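Local coordinates for phosphatidylglycerophosphatase and protein-tyrosine phosphatase 1 (Mus musculus, PDB 3RGO) that dephosphorylates phosphatidylglycerophosphate to phosphatidylglycerol, a step of cardiolipin synthesis in mitochondria, and has protein phosphatase activity as well, at residues A[3-6]-A[7-11]; A[70-73]-A[74-77]. All coordinates share one frame; numbering follows the deposited sequence.

Interaction 1: A[3-6]-A[7-11]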
loop_
_atom_site.group_PDB
_atom_site.type_symbol
_atom_site.label_atom_id
_atom_site.label_comp_id
_atom_site.label_asym_id
_atom_site.label_seq_id
_atom_site.Cartn_x
_atom_site.Cartn_y
_atom_site.Cartn_z
ATOM N N HIS A 3 -4.308 -6.391 8.316
ATOM C CA HIS A 3 -5.358 -7.208 7.725
ATOM C C HIS A 3 -4.992 -7.567 6.290
ATOM O O HIS A 3 -4.445 -6.741 5.553
ATOM C CB HIS A 3 -6.689 -6.450 7.714
ATOM C CG HIS A 3 -7.267 -6.210 9.073
ATOM N ND1 HIS A 3 -6.954 -5.101 9.830
ATOM C CD2 HIS A 3 -8.152 -6.927 9.805
ATOM C CE1 HIS A 3 -7.616 -5.148 10.972
ATOM N NE2 HIS A 3 -8.349 -6.248 10.983
ATOM N N ARG A 4 -5.299 -8.793 5.886
ATOM C CA ARG A 4 -5.156 -9.173 4.487
ATOM C C ARG A 4 -6.287 -8.555 3.668
ATOM O O ARG A 4 -7.459 -8.639 4.049
ATOM C CB ARG A 4 -5.145 -10.695 4.324
ATOM C CG ARG A 4 -5.196 -11.142 2.868
ATOM C CD ARG A 4 -4.877 -12.621 2.713
ATOM N NE ARG A 4 -3.535 -12.954 3.187
ATOM C CZ ARG A 4 -2.425 -12.791 2.471
ATOM N NH1 ARG A 4 -2.487 -12.280 1.245
ATOM N NH2 ARG A 4 -1.248 -13.132 2.985
ATOM N N ILE A 5 -5.930 -7.923 2.553
ATOM C CA ILE A 5 -6.914 -7.290 1.681
ATOM C C ILE A 5 -7.352 -8.261 0.586
ATOM O O ILE A 5 -8.545 -8.418 0.312
ATOM C CB ILE A 5 -6.358 -6.002 1.043
ATOM C CG1 ILE A 5 -5.937 -5.004 2.132
ATOM C CG2 ILE A 5 -7.389 -5.379 0.116
ATOM C CD1 ILE A 5 -7.075 -4.561 3.047
ATOM N N ASP A 6 -6.373 -8.902 -0.042
ATOM C CA ASP A 6 -6.635 -9.988 -0.978
ATOM C C ASP A 6 -5.437 -10.937 -1.010
ATOM O O ASP A 6 -4.612 -10.930 -0.095
ATOM C CB ASP A 6 -7.016 -9.472 -2.381
ATOM C CG ASP A 6 -5.888 -8.712 -3.071
ATOM O OD1 ASP A 6 -4.736 -8.763 -2.597
ATOM O OD2 ASP A 6 -6.160 -8.069 -4.111
ATOM N N HIS A 7 -5.345 -11.755 -2.049
ATOM C CA HIS A 7 -4.278 -12.745 -2.129
ATOM C C HIS A 7 -2.882 -12.106 -2.189
ATOM O O HIS A 7 -1.889 -12.752 -1.862
ATOM C CB HIS A 7 -4.505 -13.674 -3.330
ATOM C CG HIS A 7 -3.639 -14.895 -3.325
ATOM N ND1 HIS A 7 -2.484 -14.993 -4.070
ATOM C CD2 HIS A 7 -3.761 -16.071 -2.662
ATOM C CE1 HIS A 7 -1.932 -16.179 -3.870
ATOM N NE2 HIS A 7 -2.686 -16.849 -3.019
ATOM N N THR A 8 -2.811 -10.841 -2.604
ATOM C CA THR A 8 -1.525 -10.152 -2.761
ATOM C C THR A 8 -1.243 -9.150 -1.642
ATOM O O THR A 8 -0.185 -9.178 -1.012
ATOM C CB THR A 8 -1.440 -9.380 -4.106
ATOM O OG1 THR A 8 -1.595 -10.283 -5.207
ATOM C CG2 THR A 8 -0.100 -8.665 -4.237
ATOM N N VAL A 9 -2.200 -8.265 -1.398
ATOM C CA VAL A 9 -1.950 -7.108 -0.546
ATOM C C VAL A 9 -2.381 -7.283 0.905
ATOM O O VAL A 9 -3.452 -7.811 1.191
ATOM C CB VAL A 9 -2.611 -5.848 -1.129
ATOM C CG1 VAL A 9 -2.585 -4.700 -0.115
ATOM C CG2 VAL A 9 -1.924 -5.459 -2.427
ATOM N N LEU A 10 -1.520 -6.840 1.816
ATOM C CA LEU A 10 -1.899 -6.665 3.208
ATOM C C LEU A 10 -1.718 -5.201 3.594
ATOM O O LEU A 10 -0.822 -4.520 3.091
ATOM C CB LEU A 10 -1.065 -7.564 4.125
ATOM C CG LEU A 10 -1.092 -9.056 3.777
ATOM C CD1 LEU A 10 0.121 -9.429 2.933
ATOM C CD2 LEU A 10 -1.146 -9.896 5.043
ATOM N N LEU A 11 -2.589 -4.727 4.477
ATOM C CA LEU A 11 -2.560 -3.353 4.962
ATOM C C LEU A 11 -2.479 -3.378 6.488
ATOM O O LEU A 11 -3.303 -4.015 7.144
ATOM C CB LEU A 11 -3.822 -2.612 4.520
ATOM C CG LEU A 11 -4.097 -1.251 5.166
ATOM C CD1 LEU A 11 -3.051 -0.220 4.762
ATOM C CD2 LEU A 11 -5.497 -0.761 4.827
#
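Asp6 turns its carboxylate into the bend of the chain, where OD1 takes two backbone N-H groups from the residues that follow. Thr8 N reaches Asp6 OD1 at 2.8 Å from above the carboxylate plane, closing an Asx turn, while the N-H of Val9 points almost straight at the same oxygen (175° at the hydrogen). The side chain gets there because CG sits between the backbone N and the carbonyl carbon (chi1 65°), and the other oxygen, OD2, is hydrogen-bonded to Tyr110 of helix 102-115. Arg4 approaches the same bend from the sheet: its chain, extended as far as CD, kinks at chi3 (-61°) and sets NH1 2.9 Å from Asp6 O, a bond lying in the carbonyl plane and close to that of the guanidinium. Leu10 CD2 lies over one face of the guanidinium, toward its rim, 3.8 Å from Arg4 NH2; that nitrogen also makes a salt bridge with Glu27. The bend joins the strands of a beta hairpin at the edge of the phosphatase sheet, strand 2-4 running antiparallel to strand 9-12. His3 and Leu11 form its hydrogen-bonded pair, with His3 N to Leu11 O at 2.8 Å and Leu11 N to His3 O at 2.9 Å. Nearer the turn, Ile5 N donates to Val9 O at 2.8 Å, and Ile5 CG1 packs 4.0 Å from both Val9 CG1 and Leu11 CB.

Interaction 2: A[70-73]-A[74-77]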
loop_
_atom_site.group_PDB
_atom_site.type_symbol
_atom_site.label_atom_id
_atom_site.label_comp_id
_atom_site.label_asym_id
_atom_site.label_seq_id
_atom_site.Cartn_x
_atom_site.Cartn_y
_atom_site.Cartn_z
ATOM N N PRO A 70 0.822 10.236 -2.204
ATOM C CA PRO A 70 1.934 10.467 -3.132
ATOM C C PRO A 70 1.448 11.197 -4.377
ATOM O O PRO A 70 0.258 11.502 -4.503
ATOM C CB PRO A 70 2.372 9.051 -3.521
ATOM C CG PRO A 70 1.850 8.163 -2.440
ATOM C CD PRO A 70 0.591 8.801 -1.952
ATOM N N THR A 71 2.363 11.479 -5.292
ATOM C CA THR A 71 1.968 11.977 -6.594
ATOM C C THR A 71 1.260 10.846 -7.325
ATOM O O THR A 71 1.347 9.684 -6.923
ATOM C CB THR A 71 3.181 12.398 -7.429
ATOM O OG1 THR A 71 4.113 11.309 -7.487
ATOM C CG2 THR A 71 3.858 13.619 -6.817
ATOM N N LEU A 72 0.554 11.190 -8.394
ATOM C CA LEU A 72 -0.031 10.186 -9.274
ATOM C C LEU A 72 1.044 9.191 -9.693
ATOM O O LEU A 72 0.821 7.985 -9.687
ATOM C CB LEU A 72 -0.609 10.856 -10.523
ATOM C CG LEU A 72 -2.125 11.059 -10.639
ATOM C CD1 LEU A 72 -2.873 10.531 -9.421
ATOM C CD2 LEU A 72 -2.470 12.527 -10.920
ATOM N N ALA A 73 2.208 9.718 -10.062
ATOM C CA ALA A 73 3.308 8.903 -10.566
ATOM C C ALA A 73 3.756 7.865 -9.544
ATOM O O ALA A 73 4.077 6.731 -9.899
ATOM C CB ALA A 73 4.479 9.788 -10.972
ATOM N N ASN A 74 3.782 8.263 -8.276
ATOM C CA ASN A 74 4.209 7.370 -7.208
ATOM C C ASN A 74 3.106 6.404 -6.789
ATOM O O ASN A 74 3.379 5.314 -6.288
ATOM C CB ASN A 74 4.740 8.168 -6.014
ATOM C CG ASN A 74 6.145 8.705 -6.252
ATOM O OD1 ASN A 74 6.568 9.675 -5.624
ATOM N ND2 ASN A 74 6.873 8.072 -7.168
ATOM N N LEU A 75 1.860 6.815 -7.007
ATOM C CA LEU A 75 0.715 5.932 -6.840
ATOM C C LEU A 75 0.808 4.796 -7.856
ATOM O O LEU A 75 0.580 3.631 -7.524
ATOM C CB LEU A 75 -0.583 6.718 -7.041
ATOM C CG LEU A 75 -1.628 6.731 -5.921
ATOM C CD1 LEU A 75 -0.993 6.604 -4.539
ATOM C CD2 LEU A 75 -2.504 7.981 -6.017
ATOM N N HIS A 76 1.144 5.143 -9.099
ATOM C CA HIS A 76 1.345 4.143 -10.144
ATOM C C HIS A 76 2.549 3.262 -9.826
ATOM O O HIS A 76 2.531 2.056 -10.071
ATOM C CB HIS A 76 1.531 4.803 -11.517
ATOM C CG HIS A 76 0.251 5.243 -12.157
ATOM N ND1 HIS A 76 -0.129 6.566 -12.227
ATOM C CD2 HIS A 76 -0.737 4.534 -12.753
ATOM C CE1 HIS A 76 -1.296 6.653 -12.841
ATOM N NE2 HIS A 76 -1.686 5.435 -13.171
ATOM N N LYS A 77 3.598 3.869 -9.277
ATOM C CA LYS A 77 4.770 3.105 -8.864
ATOM C C LYS A 77 4.381 2.063 -7.822
ATOM O O LYS A 77 4.774 0.898 -7.912
ATOM C CB LYS A 77 5.858 4.026 -8.306
ATOM C CG LYS A 77 6.858 4.505 -9.341
ATOM C CD LYS A 77 8.011 5.252 -8.688
ATOM C CE LYS A 77 9.040 5.692 -9.720
ATOM N NZ LYS A 77 10.180 6.416 -9.091
HETATM O O HOH W 1 5.153 11.434 -4.229
#
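Thr71 O receives two N-H groups from the first turn of helix 72-88: a sound bond from Leu75 N at 2.9 Å and a weak one from Asn74 N at 3.1 Å. Thr71 is the N-cap, and its hydroxyl completes the cap by accepting from Asn74 N, with Thr71 OG1 3.2 Å away. A chi1 of 54° swings OG1 between the backbone N and the carbonyl carbon, facing the start of the helix. Asn74 turns its amide oxygen back toward the cap, where one water accepts from Thr71 N and donates to Asn74 OD1 at 2.7 Å, bridging backbone and side chain. Ahead of the cap, the Pro70 ring packs against this turn: CB lies 3.5 Å from Asn74 CB, and CD meets Leu75 CD1 at 3.7 Å, the two side chains crossing at about a right angle. Met106 of helix 102-115 touches both Pro70 and Leu75. One residue further on, Leu72 O accepts the regular helical bond from His76 N and a weak second one from His76 ND1 at 3.1 Å, while the imidazole meets the ring of Phe146. If this weak bond is real, ND1 would carry a hydrogen, as in the ND1-H tautomer or a charged ring. The N-H groups of Asn74 and Thr71, with no preceding helical turn to accept them, thus find acceptors at the cap in Thr71 OG1 and the water.

How the interactions relate
Both contacts are short-range and lie in the phosphatase family region, on opposite sides of the chain's centre: interaction 1 closes the hairpin at one margin of the sheet, and interaction 2 starts helix 72-88. Their centres are 20 Å apart and their nearest atoms about 11 Å, so they do not touch. Helix 102-115 is a common neighbour, meeting Thr8, Val9 and Leu11 in the first and Pro70 and Leu75 in the second. Cys96, the predicted phosphocysteine nucleophile, has the side chain of Leu11 about 8 Å from its own and that of Pro70 about 9 Å away, so each contact brings a side chain to within about 9 Å of it.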